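Local coordinates for beta-glucuronidase (PDB 6XXW), which probably hydrolyses beta-D-glucuronides, releasing glucuronic acid from its conjugates, as a member of glycoside hydrolase family 2, at residues P258-L263 with A352-I357; Y276-G281 with K403-V408; G367-N372 with E416-E421; I444-N449 with K456-V461. One frame throughout, in Å; residues are numbered along the deposited sequence.

In the fold
The four contacts fall into two pairs. Contacts 1 and 2 lie 8 Å apart between centres and fasten the family 2 beta-sandwich domain to the TIM barrel. Adjacent strands 257-268 and 273-280 of the sandwich are joined by Tyr261 O and Ile280 N, 2.7 Å apart. Contacts 3 and 4, with centres 13 Å apart, belong wholly to the barrel and meet where Glu416 N reaches Val447 O at 2.7 Å. Contact 3 is on the other side of the chain's centre, about 37 Å from contact 1, centre to centre. A Tris molecule, probably from the crystallisation liquor, sits at contact 2, and Tris also binds Glu416 in contact 3, which may mark a pocket there.

Contact 1 (P258-L263 with A352-I357)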
loop_
_atom_site.group_PDB
_atom_site.type_symbol
_atom_site.label_atom_id
_atom_site.label_comp_id
_atom_site.label_asym_id
_atom_site.label_seq_id
_atom_site.Cartn_x
_atom_site.Cartn_y
_atom_site.Cartn_z
ATOM N N PRO A 258 5.108 38.435 5.358
ATOM C CA PRO A 258 6.543 38.294 5.687
ATOM C C PRO A 258 7.430 39.376 5.078
ATOM O O PRO A 258 8.337 39.103 4.292
ATOM C CB PRO A 258 6.869 36.912 5.107
ATOM C CG PRO A 258 5.962 36.798 3.915
ATOM C CD PRO A 258 4.665 37.422 4.377
ATOM N N TYR A 259 7.214 40.622 5.467
ATOM C CA TYR A 259 7.999 41.698 4.878
ATOM C C TYR A 259 9.413 41.712 5.458
ATOM O O TYR A 259 9.591 41.715 6.681
ATOM C CB TYR A 259 7.314 43.042 5.098
ATOM C CG TYR A 259 7.876 44.117 4.190
ATOM C CD1 TYR A 259 9.039 44.801 4.526
ATOM C CD2 TYR A 259 7.256 44.428 2.992
ATOM C CE1 TYR A 259 9.560 45.772 3.703
ATOM C CE2 TYR A 259 7.769 45.395 2.162
ATOM C CZ TYR A 259 8.916 46.064 2.518
ATOM O OH TYR A 259 9.424 47.025 1.685
ATOM N N LEU A 260 10.420 41.716 4.575
ATOM C CA LEU A 260 11.823 41.762 4.980
ATOM C C LEU A 260 12.501 43.022 4.450
ATOM O O LEU A 260 12.342 43.375 3.281
ATOM C CB LEU A 260 12.578 40.520 4.485
ATOM C CG LEU A 260 12.130 39.181 5.088
ATOM C CD1 LEU A 260 12.773 38.003 4.352
ATOM C CD2 LEU A 260 12.444 39.123 6.595
ATOM N N TYR A 261 13.257 43.690 5.312
ATOM C CA TYR A 261 14.171 44.760 4.940
ATOM C C TYR A 261 15.574 44.177 4.843
ATOM O O TYR A 261 15.901 43.208 5.533
ATOM C CB TYR A 261 14.156 45.886 5.986
ATOM C CG TYR A 261 12.866 46.668 6.077
ATOM C CD1 TYR A 261 11.777 46.172 6.785
ATOM C CD2 TYR A 261 12.734 47.905 5.454
ATOM C CE1 TYR A 261 10.586 46.882 6.870
ATOM C CE2 TYR A 261 11.552 48.624 5.533
ATOM C CZ TYR A 261 10.480 48.106 6.249
ATOM O OH TYR A 261 9.302 48.814 6.340
ATOM N N ASN A 262 16.413 44.764 3.997
ATOM C CA ASN A 262 17.781 44.285 3.848
ATOM C C ASN A 262 18.721 45.223 4.590
ATOM O O ASN A 262 18.773 46.420 4.295
ATOM C CB ASN A 262 18.202 44.172 2.384
ATOM C CG ASN A 262 19.523 43.447 2.226
ATOM O OD1 ASN A 262 20.585 44.074 2.089
ATOM N ND2 ASN A 262 19.475 42.117 2.274
ATOM N N LEU A 263 19.443 44.675 5.556
ATOM C CA LEU A 263 20.406 45.426 6.341
ATOM C C LEU A 263 21.776 45.254 5.705
ATOM O O LEU A 263 22.248 44.122 5.549
ATOM C CB LEU A 263 20.415 44.929 7.782
ATOM C CG LEU A 263 21.351 45.639 8.752
ATOM C CD1 LEU A 263 20.855 47.038 9.014
ATOM C CD2 LEU A 263 21.420 44.838 10.056
ATOM N N ALA A 352 12.026 30.301 6.565
ATOM C CA ALA A 352 10.900 30.690 7.404
ATOM C C ALA A 352 10.748 32.209 7.435
ATOM O O ALA A 352 9.617 32.724 7.441
ATOM C CB ALA A 352 11.052 30.111 8.805
ATOM N N ASP A 353 11.876 32.941 7.403
ATOM C CA ASP A 353 11.838 34.402 7.280
ATOM C C ASP A 353 11.127 34.831 5.997
ATOM O O ASP A 353 10.316 35.767 6.003
ATOM C CB ASP A 353 13.260 34.999 7.284
ATOM C CG ASP A 353 14.049 34.759 8.591
ATOM O OD1 ASP A 353 13.469 34.419 9.664
ATOM O OD2 ASP A 353 15.298 34.948 8.532
ATOM N N GLN A 354 11.456 34.183 4.874
ATOM C CA GLN A 354 10.868 34.544 3.580
ATOM C C GLN A 354 9.387 34.200 3.507
ATOM O O GLN A 354 8.596 34.945 2.914
ATOM C CB GLN A 354 11.618 33.840 2.451
ATOM C CG GLN A 354 13.079 34.287 2.312
ATOM C CD GLN A 354 13.192 35.608 1.605
ATOM O OE1 GLN A 354 12.341 35.944 0.776
ATOM N NE2 GLN A 354 14.242 36.377 1.924
ATOM N N TYR A 355 8.999 33.056 4.066
ATOM C CA TYR A 355 7.632 32.579 3.939
ATOM C C TYR A 355 6.707 33.114 5.028
ATOM O O TYR A 355 5.488 33.002 4.893
ATOM C CB TYR A 355 7.615 31.044 3.976
ATOM C CG TYR A 355 7.863 30.357 2.646
ATOM C CD1 TYR A 355 6.795 29.947 1.848
ATOM C CD2 TYR A 355 9.157 30.099 2.197
ATOM C CE1 TYR A 355 7.007 29.311 0.632
ATOM C CE2 TYR A 355 9.385 29.455 0.981
ATOM C CZ TYR A 355 8.300 29.071 0.199
ATOM O OH TYR A 355 8.494 28.433 -1.011
ATOM N N GLY A 356 7.245 33.668 6.109
ATOM C CA GLY A 356 6.407 34.139 7.201
ATOM C C GLY A 356 5.834 33.006 8.023
ATOM O O GLY A 356 4.620 32.911 8.225
ATOM N N ILE A 357 6.710 32.126 8.494
ATOM C CA ILE A 357 6.346 31.011 9.353
ATOM C C ILE A 357 7.024 31.233 10.698
ATOM O O ILE A 357 8.237 31.445 10.756
ATOM C CB ILE A 357 6.767 29.661 8.742
ATOM C CG1 ILE A 357 6.080 29.439 7.383
ATOM C CG2 ILE A 357 6.514 28.510 9.746
ATOM C CD1 ILE A 357 4.572 29.163 7.462
HETATM O O HOH W 1 9.137 37.453 2.145
#
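Pro258 lays its ring against the last turn of helix 346-355, and Leu260 comes down beside it on the same helix end. The proline touches backbone: its CG is 3.4 Å from Gln354 O, and its CB is 3.4 Å from Gly356 N. Leu260 uses one branch, CD1, which meets the amide end of Gln354 at 3.3 Å from NE2, the two side chains crossing at about a right angle. Gln354 sets out away from 258-263, but its chain bends at chi2 (-79°) and swings the amide back to the leucine. A water bridges the two backbones, donating to Pro258 O at 2.8 Å and to Gln354 O at 2.7 Å.

Behind this first layer, Gly356 ends the helix with positive phi (74°), and Ile357 N closes back on Ala352 O at 3.1 Å. A beta carbon on Gly356 would come within 2.9 Å of Pro258 CB, so the proline can settle this close because the glycine has none. Trp253 NE1 binds Asp353 O, the carbonyl that Leu260 leans over, while the Asp353 carboxylate is held by His405 and Ser407. Gln354 NE2 bonds weakly to Asp279. Leu51 of the second subunit packs on Gln354 and Tyr355.

Direct contact across this domain joint is therefore apolar atoms set on peptide groups and on one side-chain amide. The carbonyls at the helix end find their polar partners in an indole and a water, which implies a join made by shape and hydration rather than by direct polar bonds between the two segments.

Contact 2 (Y276-G281 with K403-V408). With TRS (2-amino-2-hydroxymethyl-propane-1,3-diol), chain H.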
loop_
_atom_site.group_PDB
_atom_site.type_symbol
_atom_site.label_atom_id
_atom_site.label_comp_id
_atom_site.label_asym_id
_atom_site.label_seq_id
_atom_site.Cartn_x
_atom_site.Cartn_y
_atom_site.Cartn_z
ATOM N N TYR A 276 28.705 43.101 4.676
ATOM C CA TYR A 276 27.836 41.968 4.976
ATOM C C TYR A 276 26.399 42.450 4.937
ATOM O O TYR A 276 26.091 43.538 5.438
ATOM C CB TYR A 276 28.152 41.349 6.348
ATOM C CG TYR A 276 27.511 39.982 6.591
ATOM C CD1 TYR A 276 28.164 38.813 6.236
ATOM C CD2 TYR A 276 26.257 39.877 7.175
ATOM C CE1 TYR A 276 27.579 37.558 6.461
ATOM C CE2 TYR A 276 25.663 38.640 7.404
ATOM C CZ TYR A 276 26.336 37.484 7.045
ATOM O OH TYR A 276 25.759 36.256 7.254
ATOM N N ARG A 277 25.519 41.632 4.351
ATOM C CA ARG A 277 24.111 41.975 4.198
ATOM C C ARG A 277 23.241 40.863 4.764
ATOM O O ARG A 277 23.583 39.680 4.654
ATOM C CB ARG A 277 23.734 42.203 2.717
ATOM C CG ARG A 277 24.511 43.301 2.033
ATOM C CD ARG A 277 24.026 43.517 0.605
ATOM N NE ARG A 277 24.699 44.661 0.010
ATOM C CZ ARG A 277 25.859 44.597 -0.628
ATOM N NH1 ARG A 277 26.477 43.431 -0.774
ATOM N NH2 ARG A 277 26.396 45.705 -1.127
ATOM N N MET A 278 22.106 41.244 5.356
ATOM C CA MET A 278 21.145 40.249 5.805
ATOM C C MET A 278 19.732 40.811 5.737
ATOM O O MET A 278 19.496 41.969 6.091
ATOM C CB MET A 278 21.455 39.779 7.231
ATOM C CG MET A 278 20.533 38.676 7.711
ATOM S SD MET A 278 20.901 38.232 9.426
ATOM C CE MET A 278 19.576 37.052 9.729
ATOM N N ASP A 279 18.796 39.988 5.270
ATOM C CA ASP A 279 17.388 40.344 5.363
ATOM C C ASP A 279 16.917 40.188 6.802
ATOM O O ASP A 279 17.124 39.139 7.423
ATOM C CB ASP A 279 16.541 39.452 4.454
ATOM C CG ASP A 279 16.659 39.817 2.977
ATOM O OD1 ASP A 279 17.043 40.962 2.638
ATOM O OD2 ASP A 279 16.342 38.939 2.151
ATOM N N ILE A 280 16.250 41.214 7.327
ATOM C CA ILE A 280 15.717 41.176 8.682
ATOM C C ILE A 280 14.236 41.521 8.612
ATOM O O ILE A 280 13.752 42.065 7.623
ATOM C CB ILE A 280 16.446 42.145 9.639
ATOM C CG1 ILE A 280 16.313 43.586 9.135
ATOM C CG2 ILE A 280 17.919 41.752 9.811
ATOM C CD1 ILE A 280 16.809 44.607 10.130
ATOM N N GLY A 281 13.527 41.210 9.682
ATOM C CA GLY A 281 12.110 41.524 9.777
ATOM C C GLY A 281 11.822 42.312 11.037
ATOM O O GLY A 281 12.432 42.079 12.082
ATOM N N LYS A 403 19.912 34.655 16.591
ATOM C CA LYS A 403 19.317 35.805 17.271
ATOM C C LYS A 403 18.701 36.832 16.325
ATOM O O LYS A 403 17.823 37.588 16.757
ATOM C CB LYS A 403 20.371 36.518 18.140
ATOM C CG LYS A 403 21.636 36.921 17.337
ATOM C CD LYS A 403 22.674 37.606 18.195
ATOM C CE LYS A 403 23.925 37.974 17.385
ATOM N NZ LYS A 403 24.878 36.847 17.177
ATOM N N ASN A 404 19.132 36.894 15.060
ATOM C CA ASN A 404 18.657 37.924 14.129
ATOM C C ASN A 404 17.576 37.442 13.150
ATOM O O ASN A 404 17.182 38.206 12.260
ATOM C CB ASN A 404 19.839 38.511 13.352
ATOM C CG ASN A 404 20.818 39.220 14.271
ATOM O OD1 ASN A 404 20.406 39.820 15.255
ATOM N ND2 ASN A 404 22.111 39.118 13.976
ATOM N N HIS A 405 17.063 36.220 13.301
ATOM C CA HIS A 405 15.995 35.745 12.425
ATOM C C HIS A 405 14.646 36.209 12.963
ATOM O O HIS A 405 14.306 35.890 14.113
ATOM C CB HIS A 405 16.012 34.225 12.317
ATOM C CG HIS A 405 17.102 33.693 11.441
ATOM N ND1 HIS A 405 17.072 33.805 10.065
ATOM C CD2 HIS A 405 18.255 33.050 11.742
ATOM C CE1 HIS A 405 18.159 33.253 9.556
ATOM N NE2 HIS A 405 18.893 32.787 10.551
ATOM N N PRO A 406 13.847 36.937 12.183
ATOM C CA PRO A 406 12.497 37.284 12.658
ATOM C C PRO A 406 11.605 36.066 12.879
ATOM O O PRO A 406 10.712 36.106 13.737
ATOM C CB PRO A 406 11.955 38.200 11.542
ATOM C CG PRO A 406 12.718 37.790 10.306
ATOM C CD PRO A 406 14.102 37.385 10.798
ATOM N N SER A 407 11.851 34.974 12.156
ATOM C CA SER A 407 10.972 33.810 12.226
ATOM C C SER A 407 11.055 33.100 13.574
ATOM O O SER A 407 10.057 32.511 14.014
ATOM C CB SER A 407 11.304 32.832 11.093
ATOM O OG SER A 407 12.625 32.300 11.233
ATOM N N VAL A 408 12.216 33.121 14.240
ATOM C CA VAL A 408 12.302 32.522 15.570
ATOM C C VAL A 408 11.583 33.429 16.564
ATOM O O VAL A 408 11.978 34.585 16.777
ATOM C CB VAL A 408 13.759 32.298 16.003
ATOM C CG1 VAL A 408 13.790 31.698 17.433
ATOM C CG2 VAL A 408 14.518 31.419 15.030
HETATM C C TRS H . 14.892 40.596 14.469
HETATM C C1 TRS H . 15.889 39.684 15.157
HETATM C C2 TRS H . 14.435 40.003 13.156
HETATM C C3 TRS H . 13.698 40.774 15.374
HETATM N N TRS H . 15.500 41.884 14.141
HETATM O O1 TRS H . 16.379 40.278 16.341
HETATM O O2 TRS H . 15.253 40.446 12.111
HETATM O O3 TRS H . 12.749 41.553 14.698
#
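Gly281 meets Pro406 where the chain continuing from strand 273-280 passes the loop leading into barrel strand 408-415, a joint between the beta-sandwich domain of family 2 (immunoglobulin-like, as in relatives) and the TIM barrel. Gly281 CA and Pro406 CA lie 5.1 Å apart, and Pro406 CG reaches Gly281 N at 3.6 Å; the glycine, lacking a side chain, lets the proline ring lie this near.

Three residues earlier Met278 points into the loop. Its CG stands anti to the backbone N (chi1 -176°) and the rest of the chain is extended, which carries CE over one face of His405, 4.2 Å from the ring centroid and 17° off the normal, a CH-pi contact. The same methyl rests 3.9 Å from Asn404 CB. His405 ND1 is bonded to Asp353, and Asn404 ND2 to Phe199 O, so both partners of the methionine are fixed from outside.

Replacing Pro406 by an alanine would probably open a gap beside Gly281 and leave the loop freer to turn.

A Tris molecule bridges the segments: its O2 accepts from Gly281 N at 3.1 Å and donates to Asn404 O at 3.0 Å, while its O3 donates to Gly281 O at 2.7 Å.

Contact 3 (G367-N372 with E416-E421); sequences GLNLWN and EAATYE
Trp371 and Glu416 cross at about a right angle, ring and carboxylate planes 81° apart, with Trp371 CH2 3.5 Å from Glu416 OE1, though the local backbone around the tryptophan is doubtful.

Asn369 CB lies over one face of that indole, toward its rim. Asn369 CG, anti to the backbone N (chi1 -153°), turns the amide in among Glu416, Ala418 and Tyr420; CB lies 3.4 Å from Glu416 O and CG 4.0 Å from Ala418 CB. The amide plane stands 57° from the ring of Tyr420, which rides on a type I turn from Ala418 to Glu421. An alanine in place of Asn369 would probably leave a gap between Ala418 and Tyr420 and deprive Glu416 O of a nearby amide.

The backbones themselves are joined by Ala418 N donating to Leu368 O at 2.9 Å, while Leu368 CB touches Ala417 CB at 4.0 Å. A water links Gly367 N to Glu416 O.

Glu416 OE2 is held by Asn467 and OE1 binds a Tris molecule. These loops follow barrel strands 358-362 and 408-415, at the C-terminal end where TIM-barrel glycosidases have their active site, consistent with a sugar-binding pocket.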
loop_
_atom_site.group_PDB
_atom_site.type_symbol
_atom_site.label_atom_id
_atom_site.label_comp_id
_atom_site.label_asym_id
_atom_site.label_seq_id
_atom_site.Cartn_x
_atom_site.Cartn_y
_atom_site.Cartn_z
ATOM N N GLY A 367 15.260 13.003 25.035
ATOM C CA GLY A 367 15.773 11.744 25.519
ATOM C C GLY A 367 16.202 11.751 26.968
ATOM O O GLY A 367 16.791 10.763 27.426
ATOM N N LEU A 368 15.932 12.833 27.699
ATOM C CA LEU A 368 16.272 12.925 29.117
ATOM C C LEU A 368 15.153 12.307 29.956
ATOM O O LEU A 368 14.549 12.923 30.832
ATOM C CB LEU A 368 16.532 14.375 29.510
ATOM C CG LEU A 368 17.900 14.958 29.138
ATOM C CD1 LEU A 368 18.023 15.172 27.647
ATOM C CD2 LEU A 368 18.127 16.280 29.886
ATOM N N ASN A 369 14.891 11.038 29.663
ATOM C CA ASN A 369 13.745 10.364 30.250
ATOM C C ASN A 369 13.862 8.877 29.977
ATOM O O ASN A 369 14.049 8.464 28.828
ATOM C CB ASN A 369 12.441 10.925 29.666
ATOM C CG ASN A 369 11.265 10.797 30.613
ATOM O OD1 ASN A 369 10.388 11.663 30.640
ATOM N ND2 ASN A 369 11.224 9.714 31.368
ATOM N N LEU A 370 13.797 8.084 31.029
ATOM C CA LEU A 370 13.719 6.629 30.930
ATOM C C LEU A 370 12.306 6.295 31.374
ATOM O O LEU A 370 12.022 6.255 32.573
ATOM C CB LEU A 370 14.769 5.945 31.799
ATOM C CG LEU A 370 16.159 6.551 31.628
ATOM C CD1 LEU A 370 17.102 6.039 32.691
ATOM C CD2 LEU A 370 16.664 6.210 30.262
ATOM N N TRP A 371 11.420 6.110 30.402
ATOM C CA TRP A 371 9.989 5.970 30.648
ATOM C C TRP A 371 9.704 4.965 31.759
ATOM O O TRP A 371 9.200 3.867 31.501
ATOM C CB TRP A 371 9.297 5.569 29.351
ATOM C CG TRP A 371 9.860 6.274 28.152
ATOM C CD1 TRP A 371 10.658 5.738 27.179
ATOM C CD2 TRP A 371 9.664 7.650 27.796
ATOM N NE1 TRP A 371 10.965 6.694 26.238
ATOM C CE2 TRP A 371 10.367 7.875 26.594
ATOM C CE3 TRP A 371 8.960 8.711 28.374
ATOM C CZ2 TRP A 371 10.385 9.119 25.960
ATOM C CZ3 TRP A 371 8.982 9.953 27.740
ATOM C CH2 TRP A 371 9.690 10.144 26.552
ATOM N N ASN A 372 10.001 5.369 32.998
ATOM C CA ASN A 372 10.110 4.491 34.156
ATOM C C ASN A 372 10.587 5.312 35.351
ATOM O O ASN A 372 11.719 5.813 35.352
ATOM C CB ASN A 372 11.084 3.345 33.866
ATOM C CG ASN A 372 11.045 2.254 34.923
ATOM O OD1 ASN A 372 11.067 2.529 36.121
ATOM N ND2 ASN A 372 10.989 1.005 34.475
ATOM N N GLU A 416 10.103 16.712 26.659
ATOM C CA GLU A 416 9.734 15.502 27.398
ATOM C C GLU A 416 10.869 14.995 28.282
ATOM O O GLU A 416 11.154 13.795 28.327
ATOM C CB GLU A 416 9.261 14.401 26.441
ATOM C CG GLU A 416 8.003 14.764 25.624
ATOM C CD GLU A 416 7.432 13.575 24.863
ATOM O OE1 GLU A 416 8.187 12.617 24.573
ATOM O OE2 GLU A 416 6.220 13.595 24.560
ATOM N N ALA A 417 11.526 15.911 28.989
ATOM C CA ALA A 417 12.454 15.503 30.033
ATOM C C ALA A 417 11.690 14.981 31.256
ATOM O O ALA A 417 10.483 15.186 31.409
ATOM C CB ALA A 417 13.356 16.671 30.437
ATOM N N ALA A 418 12.423 14.324 32.159
ATOM C CA ALA A 418 11.831 13.784 33.392
ATOM C C ALA A 418 11.730 14.890 34.447
ATOM O O ALA A 418 12.395 14.883 35.487
ATOM C CB ALA A 418 12.633 12.593 33.899
ATOM N N THR A 419 10.846 15.853 34.159
ATOM C CA THR A 419 10.711 17.080 34.932
ATOM C C THR A 419 10.026 16.863 36.277
ATOM O O THR A 419 9.922 17.814 37.057
ATOM C CB THR A 419 9.923 18.119 34.126
ATOM O OG1 THR A 419 8.685 17.533 33.698
ATOM C CG2 THR A 419 10.726 18.614 32.893
ATOM N N TYR A 420 9.541 15.653 36.557
ATOM C CA TYR A 420 8.992 15.337 37.871
ATOM C C TYR A 420 10.089 15.061 38.902
ATOM O O TYR A 420 9.813 15.062 40.106
ATOM C CB TYR A 420 8.040 14.135 37.747
ATOM C CG TYR A 420 8.683 12.959 37.047
ATOM C CD1 TYR A 420 9.512 12.089 37.742
ATOM C CD2 TYR A 420 8.497 12.739 35.683
ATOM C CE1 TYR A 420 10.132 11.025 37.105
ATOM C CE2 TYR A 420 9.116 11.674 35.036
ATOM C CZ TYR A 420 9.927 10.820 35.761
ATOM O OH TYR A 420 10.551 9.759 35.146
ATOM N N GLU A 421 11.322 14.830 38.461
ATOM C CA GLU A 421 12.415 14.557 39.389
ATOM C C GLU A 421 12.878 15.829 40.101
ATOM O O GLU A 421 12.949 16.907 39.504
ATOM C CB GLU A 421 13.602 13.930 38.651
ATOM C CG GLU A 421 13.291 12.636 37.920
ATOM C CD GLU A 421 14.548 11.956 37.388
ATOM O OE1 GLU A 421 15.656 12.446 37.671
ATOM O OE2 GLU A 421 14.429 10.935 36.683
HETATM O O HOH W 2 12.451 12.351 26.111
#

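Contact 4 (I444-N449 with K456-V461); sequences ITIVEN and KVSKYV
Ile446 and Val461 meet in the wall of the TIM barrel, between parallel strand 444-448 and the short connection that leads to strand 463-467. The connection contains a 3-10 turn, 458-460, in place of a full helix, with Tyr460 N bonded to Val457 O at 3.0 Å.

The apolar contacts centre on Ile446, which works with both its branches. CG1 is anti to the backbone N (chi1 -177°) and carries CD1 out to Val457 CG1 at 3.8 Å; the other branch, CG2, lies 3.8 Å from Val461 CG1. Each valine crosses the isoleucine at about a right angle. Val461 also sits close over the strand backbone, its CB 3.4 Å from Ile444 O. Thr419 and Val413 continue the packing round Ile446, and Phe428 of helix 422-438 lies on Val457.

The polar contact is a single direct bond, Ser458 OG donating to Glu448 OE2 at 2.6 Å on that oxygen's anti lone pair. Glu448 is bent at chi2 (-94°), which folds its carboxylate back towards the turn. Thr455 OG1 bonds to the same OE2, and Thr419 OG1 to OE1, so the buried group is gripped by three hydroxyls, which probably helps it to stay ionised. Through Thr455, whose OG1 also bonds Val457 N, the glutamate reaches the start of the turn as well.

Water completes the set: one bridging strand and turn donates to Ile446 O at 2.7 Å and to Ser458 OG at 3.0 Å, so the serine hydroxyl donates a hydrogen bond to Glu448 OE2 and accepts one from the water.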
loop_
_atom_site.group_PDB
_atom_site.type_symbol
_atom_site.label_atom_id
_atom_site.label_comp_id
_atom_site.label_asym_id
_atom_site.label_seq_id
_atom_site.Cartn_x
_atom_site.Cartn_y
_atom_site.Cartn_z
ATOM N N ILE A 444 10.288 31.957 26.442
ATOM C CA ILE A 444 10.909 30.657 26.652
ATOM C C ILE A 444 9.837 29.645 27.034
ATOM O O ILE A 444 8.918 29.968 27.794
ATOM C CB ILE A 444 11.986 30.735 27.750
ATOM C CG1 ILE A 444 13.086 31.708 27.333
ATOM C CG2 ILE A 444 12.534 29.341 28.067
ATOM C CD1 ILE A 444 14.000 32.075 28.468
ATOM N N THR A 445 9.957 28.416 26.516
ATOM C CA THR A 445 9.074 27.320 26.899
ATOM C C THR A 445 9.903 26.066 27.164
ATOM O O THR A 445 11.128 26.040 26.986
ATOM C CB THR A 445 8.004 27.036 25.816
ATOM O OG1 THR A 445 7.039 26.077 26.295
ATOM C CG2 THR A 445 8.644 26.487 24.570
ATOM N N ILE A 446 9.215 25.030 27.631
ATOM C CA ILE A 446 9.737 23.670 27.692
ATOM C C ILE A 446 8.579 22.748 27.345
ATOM O O ILE A 446 7.439 22.996 27.752
ATOM C CB ILE A 446 10.338 23.315 29.071
ATOM C CG1 ILE A 446 10.935 21.900 29.031
ATOM C CG2 ILE A 446 9.273 23.395 30.202
ATOM C CD1 ILE A 446 11.831 21.574 30.226
ATOM N N VAL A 447 8.847 21.707 26.559
ATOM C CA VAL A 447 7.774 20.861 26.043
ATOM C C VAL A 447 7.646 19.643 26.951
ATOM O O VAL A 447 8.614 18.900 27.157
ATOM C CB VAL A 447 8.007 20.464 24.575
ATOM C CG1 VAL A 447 6.882 19.537 24.098
ATOM C CG2 VAL A 447 8.065 21.719 23.685
ATOM N N GLU A 448 6.454 19.462 27.515
ATOM C CA GLU A 448 6.221 18.549 28.626
ATOM C C GLU A 448 5.347 17.382 28.197
ATOM O O GLU A 448 4.376 17.570 27.464
ATOM C CB GLU A 448 5.508 19.261 29.780
ATOM C CG GLU A 448 6.293 20.387 30.420
ATOM C CD GLU A 448 7.086 19.925 31.643
ATOM O OE1 GLU A 448 7.470 18.728 31.701
ATOM O OE2 GLU A 448 7.331 20.768 32.546
ATOM N N ASN A 449 5.660 16.184 28.698
ATOM C CA ASN A 449 4.664 15.120 28.745
ATOM C C ASN A 449 4.405 14.645 30.169
ATOM O O ASN A 449 3.514 13.815 30.371
ATOM C CB ASN A 449 5.056 13.945 27.828
ATOM C CG ASN A 449 6.272 13.177 28.318
ATOM O OD1 ASN A 449 7.005 13.632 29.195
ATOM N ND2 ASN A 449 6.498 12.002 27.728
ATOM N N LYS A 456 8.199 19.935 37.974
ATOM C CA LYS A 456 8.814 20.950 38.809
ATOM C C LYS A 456 9.454 22.062 37.990
ATOM O O LYS A 456 10.196 22.874 38.547
ATOM C CB LYS A 456 9.849 20.300 39.726
ATOM C CG LYS A 456 9.247 19.331 40.756
ATOM C CD LYS A 456 10.321 18.486 41.397
ATOM C CE LYS A 456 9.734 17.574 42.465
ATOM N NZ LYS A 456 9.094 18.373 43.547
ATOM N N VAL A 457 9.183 22.124 36.678
ATOM C CA VAL A 457 9.930 22.989 35.775
ATOM C C VAL A 457 9.036 23.980 35.032
ATOM O O VAL A 457 9.456 25.111 34.769
ATOM C CB VAL A 457 10.763 22.150 34.782
ATOM C CG1 VAL A 457 11.427 23.045 33.727
ATOM C CG2 VAL A 457 11.805 21.327 35.551
ATOM N N SER A 458 7.807 23.583 34.669
ATOM C CA SER A 458 6.958 24.449 33.843
ATOM C C SER A 458 6.611 25.765 34.530
ATOM O O SER A 458 6.310 26.749 33.842
ATOM C CB SER A 458 5.668 23.723 33.442
ATOM O OG SER A 458 5.881 22.883 32.304
ATOM N N LYS A 459 6.633 25.809 35.866
ATOM C CA LYS A 459 6.353 27.067 36.557
ATOM C C LYS A 459 7.370 28.159 36.229
ATOM O O LYS A 459 7.087 29.338 36.481
ATOM C CB LYS A 459 6.287 26.844 38.077
ATOM C CG LYS A 459 7.477 26.088 38.687
ATOM C CD LYS A 459 7.169 25.662 40.133
ATOM C CE LYS A 459 8.383 25.037 40.832
ATOM N NZ LYS A 459 8.036 24.418 42.164
ATOM N N TYR A 460 8.527 27.805 35.651
ATOM C CA TYR A 460 9.593 28.755 35.350
ATOM C C TYR A 460 9.591 29.283 33.914
ATOM O O TYR A 460 10.415 30.146 33.604
ATOM C CB TYR A 460 10.963 28.126 35.641
ATOM C CG TYR A 460 11.178 27.738 37.099
ATOM C CD1 TYR A 460 11.344 28.708 38.082
ATOM C CD2 TYR A 460 11.194 26.399 37.487
ATOM C CE1 TYR A 460 11.545 28.354 39.415
ATOM C CE2 TYR A 460 11.405 26.035 38.812
ATOM C CZ TYR A 460 11.573 27.027 39.775
ATOM O OH TYR A 460 11.780 26.680 41.095
ATOM N N VAL A 461 8.707 28.807 33.027
ATOM C CA VAL A 461 8.735 29.273 31.638
ATOM C C VAL A 461 7.623 30.283 31.353
ATOM O O VAL A 461 6.788 30.563 32.221
ATOM C CB VAL A 461 8.662 28.082 30.657
ATOM C CG1 VAL A 461 9.839 27.129 30.904
ATOM C CG2 VAL A 461 7.345 27.349 30.799
HETATM O O HOH W 3 5.707 23.966 29.511
#